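Local coordinates for protein CofB (Escherichia coli, PDB 5AX6) that is a minor pilin of the CFA/III type IVb pilus of enterotoxigenic bacteria, forms a homotrimer and probably takes part in pilus assembly, at residues Lys122-Ile126 with Ala190-Arg194; Glu140-Leu146 with Leu223-Pro229; Lys178-Val182 with Pro202-Leu208. All blocks are in the same frame, centred on the assembly; numbering follows the deposited sequence.

Contact 1. Residues Lys122-Ile126 with Ala190-Arg194; sequences KIDRI and AAGWR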
loop_
_atom_site.group_PDB
_atom_site.type_symbol
_atom_site.label_atom_id
_atom_site.label_comp_id
_atom_site.label_asym_id
_atom_site.label_seq_id
_atom_site.Cartn_x
_atom_site.Cartn_y
_atom_site.Cartn_z
ATOM N N LYS A 122 24.662 -3.430 -38.334
ATOM C CA LYS A 122 24.253 -4.743 -37.829
ATOM C C LYS A 122 25.211 -5.235 -36.757
ATOM O O LYS A 122 26.392 -4.906 -36.789
ATOM C CB LYS A 122 24.228 -5.781 -38.953
ATOM C CG LYS A 122 23.288 -5.473 -40.097
ATOM C CD LYS A 122 23.427 -6.520 -41.184
ATOM C CE LYS A 122 22.364 -6.322 -42.262
ATOM N NZ LYS A 122 22.738 -7.016 -43.533
ATOM N N ILE A 123 24.727 -6.067 -35.846
ATOM C CA ILE A 123 25.643 -6.730 -34.913
ATOM C C ILE A 123 26.380 -7.863 -35.612
ATOM O O ILE A 123 25.762 -8.794 -36.121
ATOM C CB ILE A 123 24.909 -7.283 -33.683
ATOM C CG1 ILE A 123 24.202 -6.146 -32.947
ATOM C CG2 ILE A 123 25.903 -8.005 -32.753
ATOM C CD1 ILE A 123 23.176 -6.608 -31.918
ATOM N N ASP A 124 27.708 -7.782 -35.631
ATOM C CA ASP A 124 28.517 -8.750 -36.360
ATOM C C ASP A 124 29.119 -9.812 -35.435
ATOM O O ASP A 124 29.457 -10.916 -35.854
ATOM C CB ASP A 124 29.639 -8.026 -37.114
ATOM C CG ASP A 124 30.301 -8.908 -38.151
ATOM O OD1 ASP A 124 29.569 -9.559 -38.934
ATOM O OD2 ASP A 124 31.548 -8.959 -38.182
ATOM N N ARG A 125 29.240 -9.465 -34.163
ATOM C CA ARG A 125 30.018 -10.272 -33.251
ATOM C C ARG A 125 29.800 -9.782 -31.832
ATOM O O ARG A 125 29.559 -8.590 -31.608
ATOM C CB ARG A 125 31.497 -10.197 -33.644
ATOM C CG ARG A 125 32.473 -10.542 -32.563
ATOM C CD ARG A 125 33.892 -10.410 -33.097
ATOM N NE ARG A 125 34.853 -10.287 -32.009
ATOM C CZ ARG A 125 36.164 -10.232 -32.185
ATOM N NH1 ARG A 125 36.668 -10.307 -33.413
ATOM N NH2 ARG A 125 36.965 -10.119 -31.135
ATOM N N ILE A 126 29.852 -10.718 -30.892
ATOM C CA ILE A 126 29.668 -10.429 -29.476
ATOM C C ILE A 126 30.819 -11.024 -28.696
ATOM O O ILE A 126 31.209 -12.173 -28.936
ATOM C CB ILE A 126 28.334 -10.989 -28.952
ATOM C CG1 ILE A 126 27.166 -10.348 -29.707
ATOM C CG2 ILE A 126 28.200 -10.760 -27.443
ATOM C CD1 ILE A 126 25.821 -11.049 -29.464
ATOM N N ALA A 190 34.858 -11.951 -39.244
ATOM C CA ALA A 190 34.571 -11.575 -37.853
ATOM C C ALA A 190 35.838 -11.604 -37.004
ATOM O O ALA A 190 35.953 -10.870 -36.026
ATOM C CB ALA A 190 33.519 -12.492 -37.252
ATOM N N ALA A 191 36.793 -12.446 -37.388
ATOM C CA ALA A 191 38.070 -12.523 -36.674
ATOM C C ALA A 191 39.030 -11.390 -37.048
ATOM O O ALA A 191 40.076 -11.225 -36.419
ATOM C CB ALA A 191 38.730 -13.864 -36.925
ATOM N N GLY A 192 38.680 -10.607 -38.061
ATOM C CA GLY A 192 39.562 -9.554 -38.538
ATOM C C GLY A 192 39.492 -8.239 -37.779
ATOM O O GLY A 192 40.361 -7.385 -37.935
ATOM N N TRP A 193 38.447 -8.054 -36.976
ATOM C CA TRP A 193 38.254 -6.796 -36.251
ATOM C C TRP A 193 39.402 -6.463 -35.305
ATOM O O TRP A 193 39.909 -7.337 -34.611
ATOM C CB TRP A 193 36.957 -6.849 -35.433
ATOM C CG TRP A 193 35.709 -6.843 -36.248
ATOM C CD1 TRP A 193 34.796 -7.861 -36.370
ATOM C CD2 TRP A 193 35.217 -5.760 -37.045
ATOM N NE1 TRP A 193 33.765 -7.469 -37.194
ATOM C CE2 TRP A 193 34.001 -6.184 -37.623
ATOM C CE3 TRP A 193 35.687 -4.473 -37.329
ATOM C CZ2 TRP A 193 33.255 -5.370 -38.474
ATOM C CZ3 TRP A 193 34.941 -3.662 -38.165
ATOM C CH2 TRP A 193 33.737 -4.114 -38.730
ATOM N N ARG A 194 39.789 -5.191 -35.261
ATOM C CA ARG A 194 40.773 -4.719 -34.294
ATOM C C ARG A 194 40.478 -3.266 -33.950
ATOM O O ARG A 194 39.798 -2.572 -34.705
ATOM C CB ARG A 194 42.198 -4.846 -34.846
ATOM C CG ARG A 194 42.423 -3.947 -36.056
ATOM C CD ARG A 194 43.892 -3.848 -36.485
ATOM N NE ARG A 194 43.978 -3.100 -37.737
ATOM C CZ ARG A 194 43.807 -3.647 -38.939
ATOM N NH1 ARG A 194 43.582 -4.954 -39.055
ATOM N NH2 ARG A 194 43.873 -2.886 -40.024
HETATM O O HOH W 1 39.670 -10.004 -34.010
#

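Contact 2. Residues Glu140-Leu146 with Leu223-Pro229; sequences ERVDFIL and LRLSIDP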
loop_
_atom_site.group_PDB
_atom_site.type_symbol
_atom_site.label_atom_id
_atom_site.label_comp_id
_atom_site.label_asym_id
_atom_site.label_seq_id
_atom_site.Cartn_x
_atom_site.Cartn_y
_atom_site.Cartn_z
ATOM N N GLU A 140 32.205 -9.810 -17.057
ATOM C CA GLU A 140 32.243 -8.472 -16.475
ATOM C C GLU A 140 31.974 -7.386 -17.490
ATOM O O GLU A 140 31.783 -6.215 -17.138
ATOM C CB GLU A 140 33.593 -8.219 -15.788
ATOM C CG GLU A 140 34.783 -8.107 -16.716
ATOM C CD GLU A 140 36.076 -7.848 -15.946
ATOM O OE1 GLU A 140 36.360 -8.602 -14.989
ATOM O OE2 GLU A 140 36.793 -6.882 -16.284
ATOM N N ARG A 141 31.962 -7.758 -18.761
ATOM C CA ARG A 141 31.646 -6.790 -19.800
ATOM C C ARG A 141 31.122 -7.519 -21.024
ATOM O O ARG A 141 31.599 -8.611 -21.330
ATOM C CB ARG A 141 32.885 -5.957 -20.175
ATOM C CG ARG A 141 32.539 -4.668 -20.919
ATOM C CD ARG A 141 33.781 -3.852 -21.235
ATOM N NE ARG A 141 34.556 -4.406 -22.345
ATOM C CZ ARG A 141 35.827 -4.794 -22.256
ATOM N NH1 ARG A 141 36.475 -4.719 -21.100
ATOM N NH2 ARG A 141 36.447 -5.268 -23.327
ATOM N N VAL A 142 30.151 -6.922 -21.713
ATOM C CA VAL A 142 29.679 -7.480 -22.978
ATOM C C VAL A 142 29.933 -6.477 -24.086
ATOM O O VAL A 142 29.417 -5.362 -24.052
ATOM C CB VAL A 142 28.168 -7.842 -22.941
ATOM C CG1 VAL A 142 27.757 -8.524 -24.248
ATOM C CG2 VAL A 142 27.856 -8.743 -21.751
ATOM N N ASP A 143 30.739 -6.876 -25.065
ATOM C CA ASP A 143 31.049 -6.014 -26.200
ATOM C C ASP A 143 30.266 -6.444 -27.432
ATOM O O ASP A 143 30.218 -7.627 -27.745
ATOM C CB ASP A 143 32.549 -6.057 -26.526
ATOM C CG ASP A 143 33.411 -5.382 -25.467
ATOM O OD1 ASP A 143 32.884 -4.555 -24.684
ATOM O OD2 ASP A 143 34.631 -5.671 -25.441
ATOM N N PHE A 144 29.692 -5.473 -28.135
ATOM C CA PHE A 144 28.981 -5.708 -29.385
ATOM C C PHE A 144 29.708 -4.983 -30.510
ATOM O O PHE A 144 29.867 -3.765 -30.455
ATOM C CB PHE A 144 27.532 -5.209 -29.293
ATOM C CG PHE A 144 26.711 -5.917 -28.257
ATOM C CD1 PHE A 144 25.926 -7.015 -28.601
ATOM C CD2 PHE A 144 26.721 -5.485 -26.938
ATOM C CE1 PHE A 144 25.168 -7.682 -27.640
ATOM C CE2 PHE A 144 25.963 -6.127 -25.979
ATOM C CZ PHE A 144 25.182 -7.232 -26.327
ATOM N N ILE A 145 30.164 -5.729 -31.507
ATOM C CA ILE A 145 30.830 -5.130 -32.659
ATOM C C ILE A 145 29.780 -4.945 -33.736
ATOM O O ILE A 145 29.164 -5.915 -34.184
ATOM C CB ILE A 145 32.003 -5.993 -33.185
ATOM C CG1 ILE A 145 33.186 -5.942 -32.209
ATOM C CG2 ILE A 145 32.464 -5.514 -34.557
ATOM C CD1 ILE A 145 32.939 -6.688 -30.915
ATOM N N LEU A 146 29.548 -3.692 -34.101
ATOM C CA LEU A 146 28.554 -3.349 -35.113
ATOM C C LEU A 146 29.252 -3.019 -36.416
ATOM O O LEU A 146 30.117 -2.150 -36.446
ATOM C CB LEU A 146 27.706 -2.161 -34.664
ATOM C CG LEU A 146 26.526 -2.451 -33.734
ATOM C CD1 LEU A 146 26.953 -3.380 -32.625
ATOM C CD2 LEU A 146 25.970 -1.142 -33.175
ATOM N N LEU A 223 31.713 -0.063 -35.037
ATOM C CA LEU A 223 31.737 0.461 -33.681
ATOM C C LEU A 223 31.647 -0.691 -32.706
ATOM O O LEU A 223 30.858 -1.618 -32.903
ATOM C CB LEU A 223 30.577 1.427 -33.426
ATOM C CG LEU A 223 30.537 2.742 -34.205
ATOM C CD1 LEU A 223 29.177 3.402 -33.986
ATOM C CD2 LEU A 223 31.666 3.659 -33.762
ATOM N N ARG A 224 32.449 -0.635 -31.654
ATOM C CA ARG A 224 32.296 -1.587 -30.569
ATOM C C ARG A 224 31.568 -0.902 -29.421
ATOM O O ARG A 224 32.051 0.093 -28.876
ATOM C CB ARG A 224 33.657 -2.117 -30.111
ATOM C CG ARG A 224 33.546 -3.210 -29.055
ATOM C CD ARG A 224 34.901 -3.615 -28.523
ATOM N NE ARG A 224 35.545 -2.545 -27.766
ATOM C CZ ARG A 224 36.717 -2.685 -27.151
ATOM N NH1 ARG A 224 37.355 -3.846 -27.217
ATOM N NH2 ARG A 224 37.251 -1.669 -26.488
ATOM N N LEU A 225 30.388 -1.414 -29.075
ATOM C CA LEU A 225 29.632 -0.877 -27.956
ATOM C C LEU A 225 29.827 -1.781 -26.753
ATOM O O LEU A 225 29.556 -2.982 -26.841
ATOM C CB LEU A 225 28.136 -0.777 -28.287
ATOM C CG LEU A 225 27.709 -0.060 -29.565
ATOM C CD1 LEU A 225 26.192 -0.169 -29.736
ATOM C CD2 LEU A 225 28.126 1.397 -29.497
ATOM N N SER A 226 30.296 -1.216 -25.639
ATOM C CA SER A 226 30.553 -1.998 -24.428
ATOM C C SER A 226 29.473 -1.757 -23.387
ATOM O O SER A 226 29.168 -0.609 -23.074
ATOM C CB SER A 226 31.915 -1.645 -23.818
ATOM O OG SER A 226 32.967 -1.923 -24.723
ATOM N N ILE A 227 28.915 -2.839 -22.854
ATOM C CA ILE A 227 27.909 -2.746 -21.793
ATOM C C ILE A 227 28.395 -3.444 -20.534
ATOM O O ILE A 227 28.904 -4.565 -20.596
ATOM C CB ILE A 227 26.570 -3.387 -22.195
ATOM C CG1 ILE A 227 26.164 -2.980 -23.614
ATOM C CG2 ILE A 227 25.501 -3.075 -21.136
ATOM C CD1 ILE A 227 25.611 -1.574 -23.732
ATOM N N ASP A 228 28.237 -2.785 -19.391
ATOM C CA ASP A 228 28.513 -3.404 -18.095
ATOM C C ASP A 228 27.247 -4.114 -17.629
ATOM O O ASP A 228 26.288 -3.449 -17.258
ATOM C CB ASP A 228 28.940 -2.328 -17.075
ATOM C CG ASP A 228 29.248 -2.891 -15.695
ATOM O OD1 ASP A 228 29.030 -4.101 -15.449
ATOM O OD2 ASP A 228 29.703 -2.097 -14.838
ATOM N N PRO A 229 27.226 -5.462 -17.648
ATOM C CA PRO A 229 25.963 -6.131 -17.299
ATOM C C PRO A 229 25.571 -5.941 -15.844
ATOM O O PRO A 229 24.423 -6.221 -15.494
ATOM C CB PRO A 229 26.262 -7.611 -17.579
ATOM C CG PRO A 229 27.748 -7.721 -17.376
ATOM C CD PRO A 229 28.303 -6.432 -17.917
HETATM O O HOH W 2 31.028 -5.413 -14.542
HETATM O O HOH W 3 36.138 -6.706 -27.431
#

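Contact 3. Residues Lys178-Val182 with Pro202-Leu208; sequences KDIYV and PLTFSGL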
loop_
_atom_site.group_PDB
_atom_site.type_symbol
_atom_site.label_atom_id
_atom_site.label_comp_id
_atom_site.label_asym_id
_atom_site.label_seq_id
_atom_site.Cartn_x
_atom_site.Cartn_y
_atom_site.Cartn_z
ATOM N N LYS A 178 29.375 1.715 -21.543
ATOM C CA LYS A 178 30.594 1.942 -20.779
ATOM C C LYS A 178 31.555 2.762 -21.634
ATOM O O LYS A 178 32.175 3.719 -21.167
ATOM C CB LYS A 178 31.220 0.613 -20.358
ATOM C CG LYS A 178 32.424 0.762 -19.433
ATOM C CD LYS A 178 33.096 -0.581 -19.186
ATOM C CE LYS A 178 34.293 -0.436 -18.261
ATOM N NZ LYS A 178 33.840 -0.290 -16.857
ATOM N N ASP A 179 31.662 2.382 -22.901
ATOM C CA ASP A 179 32.352 3.203 -23.882
ATOM C C ASP A 179 32.029 2.719 -25.284
ATOM O O ASP A 179 31.351 1.690 -25.481
ATOM C CB ASP A 179 33.875 3.207 -23.663
ATOM C CG ASP A 179 34.503 4.588 -23.928
ATOM O OD1 ASP A 179 34.093 5.278 -24.896
ATOM O OD2 ASP A 179 35.390 4.999 -23.152
ATOM N N ILE A 180 32.523 3.482 -26.249
ATOM C CA ILE A 180 32.305 3.216 -27.657
ATOM C C ILE A 180 33.633 3.387 -28.365
ATOM O O ILE A 180 34.237 4.447 -28.275
ATOM C CB ILE A 180 31.273 4.180 -28.258
ATOM C CG1 ILE A 180 29.916 3.996 -27.568
ATOM C CG2 ILE A 180 31.180 3.983 -29.761
ATOM C CD1 ILE A 180 28.898 5.057 -27.933
ATOM N N TYR A 181 34.088 2.343 -29.047
ATOM C CA TYR A 181 35.359 2.393 -29.757
ATOM C C TYR A 181 35.134 2.242 -31.244
ATOM O O TYR A 181 34.200 1.565 -31.678
ATOM C CB TYR A 181 36.310 1.291 -29.272
ATOM C CG TYR A 181 37.052 1.604 -28.004
ATOM C CD1 TYR A 181 38.418 1.846 -28.022
ATOM C CD2 TYR A 181 36.392 1.670 -26.787
ATOM C CE1 TYR A 181 39.110 2.130 -26.855
ATOM C CE2 TYR A 181 37.066 1.950 -25.616
ATOM C CZ TYR A 181 38.429 2.178 -25.656
ATOM O OH TYR A 181 39.101 2.462 -24.491
ATOM N N VAL A 182 36.007 2.863 -32.028
ATOM C CA VAL A 182 36.031 2.625 -33.462
ATOM C C VAL A 182 36.864 1.376 -33.733
ATOM O O VAL A 182 37.974 1.231 -33.200
ATOM C CB VAL A 182 36.614 3.830 -34.226
ATOM C CG1 VAL A 182 36.759 3.507 -35.701
ATOM C CG2 VAL A 182 35.740 5.054 -34.023
ATOM N N PRO A 202 44.271 3.475 -29.047
ATOM C CA PRO A 202 42.940 3.061 -29.506
ATOM C C PRO A 202 41.976 4.236 -29.524
ATOM O O PRO A 202 41.982 5.053 -28.605
ATOM C CB PRO A 202 42.523 2.003 -28.475
ATOM C CG PRO A 202 43.825 1.417 -28.021
ATOM C CD PRO A 202 44.787 2.590 -27.986
ATOM N N LEU A 203 41.168 4.306 -30.574
ATOM C CA LEU A 203 40.315 5.458 -30.840
ATOM C C LEU A 203 38.906 5.271 -30.286
ATOM O O LEU A 203 38.154 4.407 -30.748
ATOM C CB LEU A 203 40.252 5.717 -32.347
ATOM C CG LEU A 203 39.384 6.879 -32.844
ATOM C CD1 LEU A 203 39.923 8.217 -32.359
ATOM C CD2 LEU A 203 39.287 6.865 -34.365
ATOM N N THR A 204 38.556 6.079 -29.293
ATOM C CA THR A 204 37.198 6.067 -28.743
ATOM C C THR A 204 36.360 7.020 -29.547
ATOM O O THR A 204 36.900 7.900 -30.220
ATOM C CB THR A 204 37.162 6.486 -27.275
ATOM O OG1 THR A 204 37.590 7.848 -27.171
ATOM C CG2 THR A 204 38.066 5.596 -26.447
ATOM N N PHE A 205 35.043 6.859 -29.491
ATOM C CA PHE A 205 34.194 7.744 -30.271
ATOM C C PHE A 205 34.389 9.211 -29.888
ATOM O O PHE A 205 34.272 10.093 -30.738
ATOM C CB PHE A 205 32.720 7.385 -30.125
ATOM C CG PHE A 205 31.828 8.250 -30.957
ATOM C CD1 PHE A 205 31.741 8.052 -32.329
ATOM C CD2 PHE A 205 31.112 9.284 -30.383
ATOM C CE1 PHE A 205 30.935 8.861 -33.114
ATOM C CE2 PHE A 205 30.301 10.097 -31.162
ATOM C CZ PHE A 205 30.215 9.883 -32.529
ATOM N N SER A 206 34.692 9.473 -28.620
ATOM C CA SER A 206 34.873 10.854 -28.167
ATOM C C SER A 206 36.056 11.508 -28.884
ATOM O O SER A 206 36.032 12.705 -29.164
ATOM C CB SER A 206 35.057 10.919 -26.643
ATOM O OG SER A 206 36.406 10.707 -26.257
ATOM N N GLY A 207 37.074 10.720 -29.209
ATOM C CA GLY A 207 38.222 11.246 -29.929
ATOM C C GLY A 207 38.052 11.255 -31.443
ATOM O O GLY A 207 38.959 11.656 -32.178
ATOM N N LEU A 208 36.888 10.832 -31.921
ATOM C CA LEU A 208 36.717 10.595 -33.353
ATOM C C LEU A 208 36.661 11.864 -34.201
ATOM O O LEU A 208 37.195 11.888 -35.313
ATOM C CB LEU A 208 35.455 9.773 -33.613
ATOM C CG LEU A 208 35.231 9.522 -35.107
ATOM C CD1 LEU A 208 36.483 8.927 -35.739
ATOM C CD2 LEU A 208 34.027 8.627 -35.342
HETATM O O HOH W 4 33.823 7.885 -26.322
#

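Contact 1. Residues Lys122-Ile126 with Ala190-Arg194
Arg-125 and Ala-190 mark the nearest backbone approach, with CA atoms 6.6 Å apart, so strand 121-130 and residues 190-194, which lead into strand 194-198, meet through side chains of the strand reaching a side chain and a carbonyl, not by strand pairing. A classic beta bulge explains which side chains are available: Asp-124 and Arg-125 both lie opposite Ile-145 of the neighbouring strand, and the CB atoms of both are directed at 190-194.

The carboxylate of Asp-124 takes the indole N-H of Trp-193. NE1 lies 2.8 Å from OD2, the N-H...O angle is 170°, and the oxygen sits almost in the indole plane. The bond uses the anti lone pair of OD2, with the carboxylate turned 76° from the ring, so the acid meets the indole at its nitrogen edge and does not stack on it.

Arg-125 works beside it. Its CG is anti to the backbone N (chi1 159°) and the chain stays extended as far as NE, which carries the guanidinium out to Ala-190. There NH1 donates to the carbonyl oxygen Ala-190 O at 2.8 Å, a bent bond made near the guanidinium plane. The same NH1 donates to a water 3.1 Å away, which lies 2.7 Å from Ala-191 O and can donate to it.

Both charged groups have further partners: Arg-185 forms a salt bridge with Asp-124 OD2, Asp-127 pairs with Arg-125 NE, and Phe-74 makes a cation-pi contact with Arg-125. Directional polar bonds thus tie 190-194 to the strand, while Trp-193 also packs on Ile-145, Thr-147 and Val-183. With an indole N-H and an arginine sharing its OD2, Asp-124 would probably be stabilised as a carboxylate, while the in-plane bonds of NE1 and NH1 restrict rotation of the indole and the guanidinium.

Contact 2. Residues Glu140-Leu146 with Leu223-Pro229
Asp-143 is held from several directions on the sheet face it shares with Ser-226, its non-hydrogen-bonded partner. Arg-141, its chain bent at chi3 (76°), forms a two-pronged salt bridge with the acid. Its NE lies 2.9 Å from Asp-143 OD1 and its NH2 2.8 Å from OD2, both on the syn sides. Ser-226 OG donates to OD1 at 2.6 Å from above the carboxylate plane, on the face opposite Arg-141 NE. Arg-224 crosses Asp-143 with guanidinium and carboxylate planes 32° apart; NH1 to OD2 is a long 3.7 Å, a contact of charges alone, supplemented by a bridging water. NH2 of Arg-224 bonds to Leu-63 O instead.

The other face is apolar. Leu-146 and Leu-225 meet nearly at right angles, CD2 to CD1 3.6 Å, and Phe-144 presents its ring edge to Ile-227, CE2 to CG1 3.9 Å. Backbone bonds of the antiparallel pairs Val-142/Ile-227, Phe-144/Leu-225 and Leu-146/Leu-223 set this register, the strand directions lying 159° apart.

Strands 121-130 and 179-185 flank the pair in the pilin-domain sheet, and helix 4-25 covers the apolar face, with Ile-18 touching Phe-144, Leu-225 and Ile-227.

Contact 3. Residues Lys178-Val182 with Pro202-Leu208
Two backbone hydrogen bonds join strand 179-185 to residues 202-208, on either side of a single bridge between Tyr-181 and Thr-204. Phe-205 N donates to Ile-180 O at 2.8 Å, and Val-182 N donates to Leu-203 O at 2.9 Å with an N-H...O angle of 167°.

Among aromatic contacts, the leading one is a CH-pi interaction: the methyl CG2 of Thr-204 lies over one face of the Tyr-181 ring, 3.7 Å from the centroid and displaced toward the rim, with CZ and CE1 its nearest ring atoms. Placing CG2 of Thr-204 anti to its carbonyl carbon brings the methyl over the ring, while OG1, at chi1 64°, is left to pair with Ser-206 OG. Pro-202 approaches the same ring at its edge, CB to CE1 3.8 Å.

Apolar contacts follow the other side chains. Ile-180 and Phe-205 run side by side, with CG2 against CB at 3.8 Å. Val-182 lies along Leu-203, and its CG2 branch also faces CD2 of Leu-208.

A water adds a polar link. It donates to Asp-179 OD1 and accepts from Ser-206 N, at 3.0 Å and 2.9 Å respectively; OD1 also takes Ile-180 N through its anti lone pair.

The Tyr-181 hydroxyl bonds to Asn-64 of its own chain and to Gln-48 of the second subunit, and Gln-48 also packs on Asp-179 and Thr-204. With a methyl on one ring face, a proline at its edge, a cation-pi contact from Arg-224 and polar partners on its hydroxyl, the Tyr-181 ring is probably restrained in its rotation. The same tyrosine thus links strand 179-185 to 202-208 by its ring and, through the bond of its hydroxyl to Gln-48, to the second subunit.

From the N terminus, helix 4-25 comes first, then strand 121-130, where contact 1 begins, and strand 139-148, where contact 2 begins. Strand 179-185 opens contact 3. Residues 190-194 close contact 1 after 63 intervening residues, 202-208 close contact 3 after 19, and 223-229 close contact 2 after 76. Contact 1 therefore crosses both others, whereas contact 3 falls wholly within the loop of contact 2. Strand 139-148 joins contacts 1 and 2 through Ile-145, and strands 220-227 and 179-185 join contacts 2 and 3 as sheet neighbours. Contact 2 pairs two strands of the pilin-domain sheet, and contacts 1 and 3 fasten connecting segments to it, their centres about 11 to 16 Å apart.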